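Local coordinates for protein putative D-lactate dehydrogenase (Chlamydomonas reinhardtii, PDB 4ZGS) that serves as the pyruvate reductase of the algal chloroplast, a family member that probably forms D-lactate from pyruvate with a bound nicotinamide cofactor, at residues Ala149-Leu154 and Gly260-Asn265; Val174-Lys179 and Ser232-Leu237; Ala275-Ala280 and Gly284-Leu289; Glu137-His142 and Ile264-Gly269. All coordinates share one frame; numbering follows the deposited sequence.

How the interactions relate
Following the chain from its N terminus, helix 136-151 comes first and supplies one side of two contacts. Interaction 4 joins its start, and interaction 1 its end, to strand 261-265, so both close long loops that finish on the same part of the chain and share Ile-264 and Asn-265. Interaction 2, between 174-179 and 232-237, is nested inside both loops; its strand 234-237 lies beside 261-265 in the six-stranded parallel sheet. Interaction 3 opens only after the others have closed and spans the short connection from helix 277-283 to strand 286-291, the neighbour of 261-265 on its other side. Interaction 4 alone reaches the cofactor.

Interaction 1: Ala149-Leu154 and Gly260-Asn265; sequences ALNRHL and GVMLIN
The last turn of helix 136-151 lies against strand 261-265 of the parallel Rossmann-type sheet, where Leu-150 and Asn-151 meet Met-262 and Ile-264. Met-262 reaches across toward the helix. Its CG is anti to the backbone N (chi1 170°) and the chain runs on extended until it bends at chi3 (-53°), which turns the methyl group in beneath the helix end. There Met-262 CE packs 3.8 Å from Leu-150 CB and 3.3 Å from Asn-151 OD1, while the sulfur passes 4.1 Å from Leu-150 CD1. A long, flexible thioether suits this place because it bridges a backbone separation of 8.6 Å between the CA atoms of Leu-150 and Met-262. Two residues along the strand, on the same face of the sheet, Ile-264 meets Leu-150 tip to tip, with the two CD1 atoms 4.0 Å apart. Ile-147 of the same helix and Ala-288 of the adjoining strand 286-291 also touch Met-262. Were the thioether replaced by an alanine, the helix end would probably lose its filling, leaving Leu-150 CB and the Asn-151 amide without their apolar neighbour.

The helix stops just beyond this contact in a Schellman motif. His-153, with positive phi, is the C-prime residue; Leu-154 N bonds to Ala-149 O at 2.9 Å, and the bond from His-153 N to Leu-150 O is weak. Arg-152, where the helix breaks, reaches backbone oxygens of the second subunit. A helix packed by aliphatic and thioether groups across parallel strands is the layered arrangement of Rossmann-type nucleotide-binding domains.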
# COMPACT_ATOMS: atom_id res chain seq x y z
N ALA A 149 -9.69 14.90 -4.40
CA ALA A 149 -8.64 13.99 -4.00
C ALA A 149 -7.39 14.30 -4.83
O ALA A 149 -6.31 14.44 -4.27
CB ALA A 149 -9.09 12.51 -4.17
N LEU A 150 -7.55 14.44 -6.14
CA LEU A 150 -6.42 14.78 -7.00
C LEU A 150 -5.81 16.16 -6.71
O LEU A 150 -4.59 16.33 -6.70
CB LEU A 150 -6.85 14.74 -8.47
CG LEU A 150 -7.16 13.36 -9.04
CD1 LEU A 150 -7.84 13.50 -10.41
CD2 LEU A 150 -5.89 12.54 -9.14
N ASN A 151 -6.67 17.15 -6.49
CA ASN A 151 -6.21 18.48 -6.17
C ASN A 151 -5.30 18.49 -4.96
O ASN A 151 -4.34 19.26 -4.90
CB ASN A 151 -7.39 19.42 -5.88
CG ASN A 151 -7.93 20.05 -7.12
OD1 ASN A 151 -7.28 20.05 -8.16
ND2 ASN A 151 -9.10 20.62 -7.01
N ARG A 152 -5.68 17.72 -3.96
CA ARG A 152 -4.98 17.73 -2.70
C ARG A 152 -4.08 16.53 -2.51
O ARG A 152 -3.59 16.32 -1.41
CB ARG A 152 -5.98 17.88 -1.56
CG ARG A 152 -6.86 19.14 -1.73
CD ARG A 152 -6.01 20.42 -2.01
NE ARG A 152 -5.30 20.90 -0.82
CZ ARG A 152 -5.70 21.93 -0.06
NH1 ARG A 152 -6.81 22.61 -0.37
NH2 ARG A 152 -4.98 22.28 1.01
N HIS A 153 -3.92 15.70 -3.56
CA HIS A 153 -3.04 14.53 -3.48
C HIS A 153 -3.38 13.67 -2.28
O HIS A 153 -2.47 13.19 -1.58
CB HIS A 153 -1.53 14.93 -3.39
CG HIS A 153 -1.02 15.71 -4.56
ND1 HIS A 153 -0.58 15.12 -5.72
CD2 HIS A 153 -0.87 17.05 -4.74
CE1 HIS A 153 -0.18 16.05 -6.57
NE2 HIS A 153 -0.34 17.23 -6.00
N LEU A 154 -4.66 13.45 -2.04
CA LEU A 154 -5.08 12.66 -0.89
C LEU A 154 -4.59 11.20 -0.91
O LEU A 154 -4.26 10.66 0.15
CB LEU A 154 -6.61 12.68 -0.74
CG LEU A 154 -7.27 14.03 -0.45
CD1 LEU A 154 -8.76 13.83 -0.06
CD2 LEU A 154 -6.55 14.80 0.62
N GLY A 260 -2.20 21.18 -18.54
CA GLY A 260 -2.32 20.96 -17.12
C GLY A 260 -3.73 20.61 -16.73
O GLY A 260 -4.03 20.45 -15.54
N VAL A 261 -4.60 20.45 -17.73
CA VAL A 261 -6.01 20.17 -17.48
C VAL A 261 -6.21 18.89 -16.69
O VAL A 261 -5.51 17.93 -16.90
CB VAL A 261 -6.82 20.02 -18.77
CG1 VAL A 261 -6.33 18.81 -19.56
CG2 VAL A 261 -8.26 19.80 -18.40
N MET A 262 -7.15 18.92 -15.76
CA MET A 262 -7.60 17.73 -15.03
C MET A 262 -8.82 17.17 -15.74
O MET A 262 -9.82 17.88 -15.89
CB MET A 262 -7.96 18.08 -13.57
CG MET A 262 -8.66 16.97 -12.79
SD MET A 262 -8.80 17.46 -11.04
CE MET A 262 -7.10 17.85 -10.65
N LEU A 263 -8.76 15.92 -16.17
CA LEU A 263 -9.88 15.28 -16.87
C LEU A 263 -10.54 14.28 -15.94
O LEU A 263 -9.86 13.49 -15.34
CB LEU A 263 -9.40 14.59 -18.14
CG LEU A 263 -10.39 13.73 -18.90
CD1 LEU A 263 -11.58 14.59 -19.25
CD2 LEU A 263 -9.71 13.22 -20.15
N ILE A 264 -11.86 14.36 -15.81
CA ILE A 264 -12.62 13.45 -14.95
C ILE A 264 -13.64 12.70 -15.75
O ILE A 264 -14.46 13.30 -16.44
CB ILE A 264 -13.34 14.18 -13.85
CG1 ILE A 264 -12.34 14.96 -13.01
CG2 ILE A 264 -14.10 13.19 -13.01
CD1 ILE A 264 -11.34 14.09 -12.34
N ASN A 265 -13.59 11.38 -15.69
CA ASN A 265 -14.59 10.63 -16.39
C ASN A 265 -15.23 9.55 -15.52
O ASN A 265 -14.60 8.54 -15.20
CB ASN A 265 -13.96 10.02 -17.63
CG ASN A 265 -14.94 9.32 -18.48
OD1 ASN A 265 -16.14 9.54 -18.37
ND2 ASN A 265 -14.44 8.42 -19.32

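Interaction 2: Val174-Lys179 and Ser232-Leu237; sequences VEMRHK and SDIVTL
Lys-179 lays the aliphatic part of its side chain across the carboxylate of Asp-233, the two chains crossing at about a right angle. Asp-233 OD2 comes 3.6 Å from Lys-179 CA and 3.7 Å from Lys-179 CD, so it is carbon that meets the acid. The bend at chi2 (-57°) helps to carry the ammonium away, and Lys-179 NZ stays 5.7 Å from Asp-233 OD2, with no salt bridge between them. The acid has other partners: OD1 pairs with Lys-258, and OD2 accepts the backbone N-H of Val-180, the residue that follows Lys-179. An aspartate fits because its short carboxylate can reach that amide and a lysine at once.

Deeper in, Met-176 CG packs loosely on Ile-234 CD1 at 4.4 Å, two apolar groups turned to the interior. A type I beta turn from Met-176 to Lys-179, closed by Lys-179 N to Met-176 O at 3.1 Å, brings Lys-179 to Asp-233 and Met-176 to Ile-234, at the start of strand 234-237. On the second subunit, Glu-137 and Glu-141 receive Arg-177 and the amide of Met-176. The turn leads into strand 180-184, which lies beside strand 234-237, while helix 136-151 touches both Met-176 and Ile-234.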
# COMPACT_ATOMS: atom_id res chain seq x y z
N VAL A 174 -3.72 22.47 -4.93
CA VAL A 174 -4.23 23.61 -5.69
C VAL A 174 -5.64 24.00 -5.22
O VAL A 174 -6.43 23.13 -4.85
CB VAL A 174 -4.25 23.27 -7.19
CG1 VAL A 174 -5.40 23.94 -7.87
CG2 VAL A 174 -2.93 23.68 -7.81
N GLU A 175 -5.95 25.30 -5.23
CA GLU A 175 -7.30 25.80 -4.91
C GLU A 175 -8.32 25.61 -6.02
O GLU A 175 -8.04 25.85 -7.19
CB GLU A 175 -7.27 27.28 -4.56
CG GLU A 175 -6.98 27.58 -3.12
CD GLU A 175 -7.04 29.08 -2.81
OE1 GLU A 175 -7.42 29.88 -3.71
OE2 GLU A 175 -6.66 29.44 -1.66
N MET A 176 -9.54 25.23 -5.65
CA MET A 176 -10.59 25.10 -6.65
C MET A 176 -11.44 26.36 -6.87
O MET A 176 -12.06 26.49 -7.93
CB MET A 176 -11.48 23.93 -6.26
CG MET A 176 -11.83 22.97 -7.38
SD MET A 176 -12.76 21.73 -6.54
CE MET A 176 -11.58 21.47 -5.22
N ARG A 177 -11.40 27.31 -5.93
CA ARG A 177 -12.42 28.35 -5.90
C ARG A 177 -12.66 29.08 -7.21
O ARG A 177 -13.80 29.22 -7.62
CB ARG A 177 -12.15 29.43 -4.85
CG ARG A 177 -13.32 30.43 -4.88
CD ARG A 177 -13.49 31.31 -3.65
NE ARG A 177 -14.73 32.08 -3.76
CZ ARG A 177 -15.21 32.91 -2.84
NH1 ARG A 177 -14.55 33.11 -1.70
NH2 ARG A 177 -16.37 33.53 -3.07
N HIS A 178 -11.65 29.62 -7.86
CA HIS A 178 -12.03 30.37 -9.05
C HIS A 178 -11.76 29.66 -10.38
O HIS A 178 -11.82 30.27 -11.44
CB HIS A 178 -11.41 31.77 -8.98
CG HIS A 178 -12.00 32.60 -7.88
ND1 HIS A 178 -11.39 32.77 -6.66
CD2 HIS A 178 -13.17 33.26 -7.81
CE1 HIS A 178 -12.15 33.53 -5.89
NE2 HIS A 178 -13.24 33.84 -6.57
N LYS A 179 -11.43 28.37 -10.32
CA LYS A 179 -11.10 27.60 -11.52
C LYS A 179 -12.24 27.45 -12.54
O LYS A 179 -13.42 27.40 -12.17
CB LYS A 179 -10.63 26.20 -11.09
CG LYS A 179 -9.45 26.23 -10.16
CD LYS A 179 -8.30 26.98 -10.82
CE LYS A 179 -7.21 27.35 -9.81
NZ LYS A 179 -6.40 26.15 -9.42
N SER A 232 -10.81 25.19 -20.19
CA SER A 232 -11.05 24.53 -18.91
C SER A 232 -9.81 24.06 -18.15
O SER A 232 -8.90 23.46 -18.72
CB SER A 232 -12.01 23.35 -19.13
OG SER A 232 -13.22 23.82 -19.71
N ASP A 233 -9.81 24.33 -16.85
CA ASP A 233 -8.81 23.78 -15.93
C ASP A 233 -9.19 22.36 -15.61
O ASP A 233 -8.35 21.49 -15.33
CB ASP A 233 -8.75 24.59 -14.64
CG ASP A 233 -8.32 26.04 -14.85
OD1 ASP A 233 -7.24 26.27 -15.45
OD2 ASP A 233 -9.06 26.95 -14.39
N ILE A 234 -10.51 22.17 -15.63
CA ILE A 234 -11.15 20.92 -15.31
C ILE A 234 -12.27 20.60 -16.29
O ILE A 234 -13.14 21.46 -16.55
CB ILE A 234 -11.76 20.95 -13.91
CG1 ILE A 234 -10.72 21.38 -12.88
CG2 ILE A 234 -12.32 19.60 -13.58
CD1 ILE A 234 -11.31 21.60 -11.51
N VAL A 235 -12.22 19.39 -16.82
CA VAL A 235 -13.24 18.85 -17.69
C VAL A 235 -13.80 17.58 -17.08
O VAL A 235 -13.04 16.68 -16.70
CB VAL A 235 -12.69 18.55 -19.07
CG1 VAL A 235 -13.73 17.84 -19.89
CG2 VAL A 235 -12.27 19.84 -19.75
N THR A 236 -15.12 17.51 -16.96
CA THR A 236 -15.78 16.33 -16.41
C THR A 236 -16.82 15.79 -17.37
O THR A 236 -17.74 16.50 -17.77
CB THR A 236 -16.42 16.62 -15.05
OG1 THR A 236 -17.15 15.47 -14.64
CG2 THR A 236 -17.41 17.79 -15.16
N LEU A 237 -16.66 14.53 -17.77
CA LEU A 237 -17.50 13.97 -18.81
C LEU A 237 -18.74 13.35 -18.21
O LEU A 237 -18.64 12.49 -17.34
CB LEU A 237 -16.74 12.92 -19.61
CG LEU A 237 -15.37 13.33 -20.13
CD1 LEU A 237 -14.73 12.19 -20.97
CD2 LEU A 237 -15.50 14.62 -20.92

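Interaction 3: Ala275-Ala280 and Gly284-Leu289; sequences AALFDA and GQIGAL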
# COMPACT_ATOMS: atom_id res chain seq x y z
N ALA A 275 -5.29 4.83 -25.31
CA ALA A 275 -3.95 4.90 -25.88
C ALA A 275 -3.40 6.34 -25.84
O ALA A 275 -2.22 6.56 -25.54
CB ALA A 275 -3.94 4.34 -27.31
N ALA A 276 -4.26 7.32 -26.07
CA ALA A 276 -3.79 8.71 -26.19
C ALA A 276 -3.39 9.33 -24.86
O ALA A 276 -2.71 10.34 -24.83
CB ALA A 276 -4.86 9.57 -26.86
N LEU A 277 -3.75 8.69 -23.75
CA LEU A 277 -3.55 9.32 -22.45
C LEU A 277 -2.09 9.46 -22.02
O LEU A 277 -1.72 10.46 -21.40
CB LEU A 277 -4.30 8.55 -21.37
CG LEU A 277 -5.84 8.61 -21.43
CD1 LEU A 277 -6.49 7.82 -20.30
CD2 LEU A 277 -6.33 10.03 -21.45
N PHE A 278 -1.26 8.46 -22.37
CA PHE A 278 0.11 8.37 -21.86
C PHE A 278 0.99 9.52 -22.36
O PHE A 278 1.66 10.18 -21.57
CB PHE A 278 0.74 7.02 -22.26
CG PHE A 278 -0.05 5.84 -21.78
CD1 PHE A 278 0.11 5.36 -20.48
CD2 PHE A 278 -1.01 5.25 -22.60
CE1 PHE A 278 -0.65 4.31 -20.02
CE2 PHE A 278 -1.76 4.19 -22.14
CZ PHE A 278 -1.58 3.72 -20.85
N ASP A 279 0.97 9.76 -23.68
CA ASP A 279 1.74 10.84 -24.27
C ASP A 279 1.39 12.14 -23.61
O ASP A 279 2.27 12.93 -23.28
CB ASP A 279 1.45 10.96 -25.76
CG ASP A 279 1.96 9.78 -26.56
OD1 ASP A 279 2.83 9.02 -26.07
OD2 ASP A 279 1.45 9.62 -27.70
N ALA A 280 0.09 12.34 -23.39
CA ALA A 280 -0.44 13.59 -22.89
C ALA A 280 -0.10 13.76 -21.43
O ALA A 280 0.25 14.85 -20.99
CB ALA A 280 -1.93 13.64 -23.10
N GLY A 284 2.60 16.53 -20.13
CA GLY A 284 2.00 17.50 -19.23
C GLY A 284 0.72 18.14 -19.76
O GLY A 284 0.11 18.97 -19.06
N GLN A 285 0.32 17.76 -20.97
CA GLN A 285 -0.91 18.25 -21.58
C GLN A 285 -2.11 17.88 -20.73
O GLN A 285 -2.92 18.75 -20.39
CB GLN A 285 -1.08 17.72 -23.01
CG GLN A 285 -2.30 18.28 -23.73
CD GLN A 285 -2.32 19.82 -23.83
OE1 GLN A 285 -1.37 20.51 -23.47
NE2 GLN A 285 -3.44 20.35 -24.32
N ILE A 286 -2.23 16.60 -20.36
CA ILE A 286 -3.16 16.24 -19.30
C ILE A 286 -2.43 16.23 -17.98
O ILE A 286 -1.53 15.41 -17.75
CB ILE A 286 -3.82 14.89 -19.50
CG1 ILE A 286 -4.78 14.90 -20.69
CG2 ILE A 286 -4.62 14.55 -18.28
CD1 ILE A 286 -5.57 13.61 -20.84
N GLY A 287 -2.82 17.13 -17.09
CA GLY A 287 -2.18 17.23 -15.80
C GLY A 287 -2.69 16.23 -14.78
O GLY A 287 -1.96 15.86 -13.86
N ALA A 288 -3.93 15.77 -14.91
CA ALA A 288 -4.43 14.81 -13.95
C ALA A 288 -5.61 14.04 -14.51
O ALA A 288 -6.27 14.46 -15.45
CB ALA A 288 -4.79 15.49 -12.64
N LEU A 289 -5.83 12.86 -13.97
CA LEU A 289 -6.90 12.06 -14.50
C LEU A 289 -7.58 11.35 -13.35
O LEU A 289 -6.90 10.62 -12.62
CB LEU A 289 -6.34 11.06 -15.51
CG LEU A 289 -7.26 10.20 -16.38
CD1 LEU A 289 -7.86 11.02 -17.52
CD2 LEU A 289 -6.52 8.95 -16.89
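Leu-277 of helix 277-283 reaches over strand 286-291 with both of its methyl branches, in the second half of the beta-alpha-beta unit formed by strand 261-265, this helix and strand 286-291. The two branches take different partners. Leu-277 CD2 lies 3.7 Å from Ile-286 CD1, the side chains crossing obliquely, whereas Leu-277 CD1 meets Leu-289 CD2 at 3.6 Å with the chains at about a right angle. A forked leucine is well suited to touching two strand residues that are three apart. In Leu-289, CG stands anti to the backbone N (chi1 -171°), and the side chain extends from the strand to the helix.

One turn on, the small methyl of Ala-280 lets the helix come close to the strand: Ala-280 CB sits 3.9 Å from Ile-286 CG1. Ile-254 of helix 251-254 touches both residues, extending the apolar layer.

The chain turns at Gly-284 with positive phi (89°), at which a side chain would collide with the preceding carbonyl oxygen, so glycine suits the turn. Gln-285 follows, its CB toward the helix and its amide NE2 bound to the carbonyls of Ile-254 and Met-257. The helix end is then tied to the strand by Ile-286 N, which donates to Ala-280 O at 3.1 Å with an N-H...O angle of 148°, the donor standing well above the carbonyl plane.

Interaction 4: Glu137-His142 and Ile264-Gly269; sequences ESVAEH and INVSRG. With NAD (nicotinamide-adenine-dinucleotide), chain I.
Asn-265 OD1 accepts the backbone N-H of Ser-267 at 3.1 Å, making an Asx turn where strand 261-265 ends, and the other end of the same amide is also used. Asn-265 ND2 donates to Arg-268 O at 3.2 Å, an almost straight bond (177°) with the acceptor in the amide plane of Asn-265. Held at both ends, the amide cannot readily flip, and the loop 266-268 is folded back on the strand. Asparagine suits the place because its one flat group both accepts and donates.

Val-266, at the head of this loop, turns toward helix 136-151. Its CG2 packs on Val-139 CG1 at 3.8 Å, the two side chains sliding past each other in opposite directions, and its CG1 approaches the edge of the His-142 ring, 4.2 Å from CD2. The ring is further placed by His-142 NE2, hydrogen-bonded to Thr-333 OG1. The compact, branched valines suit the close packing of helix against loop, and Val-139 also touches Ile-189, a residue that binds the NAD through its backbone.

The loop in turn lines the cofactor pocket. NAD O2D donates a weak hydrogen bond to Ser-267 O at 3.4 Å and lies 3.2 Å from Arg-268 CG, while Ser-267 OG is tied to Leu-237 O. The apolar packing and the clamped amide are consistent with a loop held so that the Ser-267 carbonyl faces the ribose hydroxyl, though the bond itself is weak.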
# COMPACT_ATOMS: atom_id res chain seq x y z
N GLU A 137 -27.20 12.62 -7.83
CA GLU A 137 -26.28 13.18 -6.86
C GLU A 137 -25.11 12.26 -6.54
O GLU A 137 -23.98 12.73 -6.39
CB GLU A 137 -27.00 13.52 -5.55
CG GLU A 137 -27.80 14.76 -5.60
CD GLU A 137 -29.16 14.52 -6.14
OE1 GLU A 137 -29.40 13.37 -6.59
OE2 GLU A 137 -29.95 15.51 -6.15
N SER A 138 -25.39 10.96 -6.41
CA SER A 138 -24.33 10.00 -6.06
C SER A 138 -23.18 10.07 -7.04
O SER A 138 -22.03 10.18 -6.63
CB SER A 138 -24.86 8.58 -5.99
OG SER A 138 -25.57 8.35 -4.79
N VAL A 139 -23.53 10.01 -8.33
CA VAL A 139 -22.54 9.97 -9.40
C VAL A 139 -21.83 11.31 -9.50
O VAL A 139 -20.59 11.38 -9.48
CB VAL A 139 -23.22 9.55 -10.75
CG1 VAL A 139 -22.25 9.55 -11.90
CG2 VAL A 139 -23.88 8.19 -10.61
N ALA A 140 -22.60 12.40 -9.51
CA ALA A 140 -22.01 13.75 -9.61
C ALA A 140 -21.10 14.02 -8.42
O ALA A 140 -20.05 14.57 -8.58
CB ALA A 140 -23.08 14.82 -9.70
N GLU A 141 -21.52 13.66 -7.21
CA GLU A 141 -20.65 13.85 -6.07
C GLU A 141 -19.37 12.97 -6.19
O GLU A 141 -18.37 13.26 -5.57
CB GLU A 141 -21.39 13.54 -4.77
CG GLU A 141 -22.53 14.53 -4.50
CD GLU A 141 -23.29 14.26 -3.21
OE1 GLU A 141 -22.95 13.31 -2.48
OE2 GLU A 141 -24.24 15.03 -2.93
N HIS A 142 -19.40 11.89 -6.97
CA HIS A 142 -18.22 11.06 -7.05
C HIS A 142 -17.12 11.70 -7.90
O HIS A 142 -15.95 11.70 -7.53
CB HIS A 142 -18.55 9.68 -7.57
CG HIS A 142 -17.43 8.71 -7.42
ND1 HIS A 142 -17.13 8.12 -6.21
CD2 HIS A 142 -16.57 8.18 -8.33
CE1 HIS A 142 -16.11 7.30 -6.37
NE2 HIS A 142 -15.75 7.33 -7.64
N ILE A 264 -11.86 14.36 -15.81
CA ILE A 264 -12.62 13.45 -14.95
C ILE A 264 -13.64 12.70 -15.75
O ILE A 264 -14.46 13.30 -16.44
CB ILE A 264 -13.34 14.18 -13.85
CG1 ILE A 264 -12.34 14.96 -13.01
CG2 ILE A 264 -14.10 13.19 -13.01
CD1 ILE A 264 -11.34 14.09 -12.34
N ASN A 265 -13.59 11.38 -15.69
CA ASN A 265 -14.59 10.63 -16.39
C ASN A 265 -15.23 9.55 -15.52
O ASN A 265 -14.60 8.54 -15.20
CB ASN A 265 -13.96 10.02 -17.63
CG ASN A 265 -14.94 9.32 -18.48
OD1 ASN A 265 -16.14 9.54 -18.37
ND2 ASN A 265 -14.44 8.42 -19.32
N VAL A 266 -16.47 9.79 -15.11
CA VAL A 266 -17.32 8.83 -14.42
C VAL A 266 -18.46 8.31 -15.30
O VAL A 266 -19.36 7.66 -14.78
CB VAL A 266 -17.91 9.40 -13.11
CG1 VAL A 266 -16.77 9.81 -12.18
CG2 VAL A 266 -18.85 10.58 -13.38
N SER A 267 -18.49 8.65 -16.59
CA SER A 267 -19.61 8.15 -17.41
C SER A 267 -19.31 6.84 -18.12
O SER A 267 -19.74 5.80 -17.66
CB SER A 267 -20.03 9.17 -18.49
OG SER A 267 -20.28 10.45 -17.97
N ARG A 268 -18.55 6.88 -19.21
CA ARG A 268 -18.33 5.69 -20.04
C ARG A 268 -16.92 5.62 -20.58
O ARG A 268 -16.42 6.61 -21.13
CB ARG A 268 -19.34 5.67 -21.19
CG ARG A 268 -20.72 5.37 -20.70
CD ARG A 268 -20.71 3.98 -20.06
NE ARG A 268 -21.94 3.27 -20.36
CZ ARG A 268 -22.13 2.59 -21.48
NH1 ARG A 268 -21.18 2.54 -22.40
NH2 ARG A 268 -23.29 1.97 -21.68
N GLY A 269 -16.31 4.44 -20.47
CA GLY A 269 -14.93 4.28 -20.85
C GLY A 269 -14.72 4.61 -22.30
O GLY A 269 -13.68 5.12 -22.68
PA NAD I . -29.08 11.80 -19.06
O1A NAD I . -29.91 11.43 -20.23
O2A NAD I . -30.03 12.68 -18.34
O5B NAD I . -27.74 12.56 -19.49
C5B NAD I . -27.19 12.46 -20.80
C4B NAD I . -27.17 13.79 -21.48
O4B NAD I . -26.08 13.84 -22.51
C3B NAD I . -28.45 14.07 -22.19
O3B NAD I . -28.99 15.37 -21.81
C2B NAD I . -28.14 14.10 -23.62
O2B NAD I . -28.98 15.07 -24.29
C1B NAD I . -26.72 14.50 -23.70
N9A NAD I . -26.10 14.18 -24.92
C8A NAD I . -26.60 13.31 -25.94
N7A NAD I . -25.69 13.27 -27.01
C5A NAD I . -24.64 14.09 -26.68
C6A NAD I . -23.41 14.50 -27.28
N6A NAD I . -23.03 14.01 -28.56
N1A NAD I . -22.67 15.30 -26.66
C2A NAD I . -22.86 15.80 -25.56
N3A NAD I . -23.91 15.55 -24.87
C4A NAD I . -24.90 14.68 -25.35
O3 NAD I . -28.73 10.51 -18.16
PN NAD I . -27.89 10.56 -16.80
O1N NAD I . -28.69 10.15 -15.62
O2N NAD I . -27.51 11.95 -16.45
O5D NAD I . -26.58 9.66 -16.96
C5D NAD I . -26.63 8.31 -17.41
C4D NAD I . -25.22 7.88 -17.54
O4D NAD I . -24.63 7.62 -16.20
C3D NAD I . -25.06 6.61 -18.26
O3D NAD I . -25.15 6.80 -19.69
C2D NAD I . -23.71 6.20 -17.86
O2D NAD I . -22.76 6.82 -18.75
C1D NAD I . -23.51 6.70 -16.47
N1N NAD I . -23.49 5.63 -15.55
C2N NAD I . -22.47 5.56 -14.58
C3N NAD I . -22.43 4.50 -13.67
C7N NAD I . -21.32 4.42 -12.62
O7N NAD I . -20.20 4.83 -12.88
N7N NAD I . -21.58 3.87 -11.34
C4N NAD I . -23.41 3.49 -13.74
C5N NAD I . -24.43 3.56 -14.71
C6N NAD I . -24.47 4.61 -15.61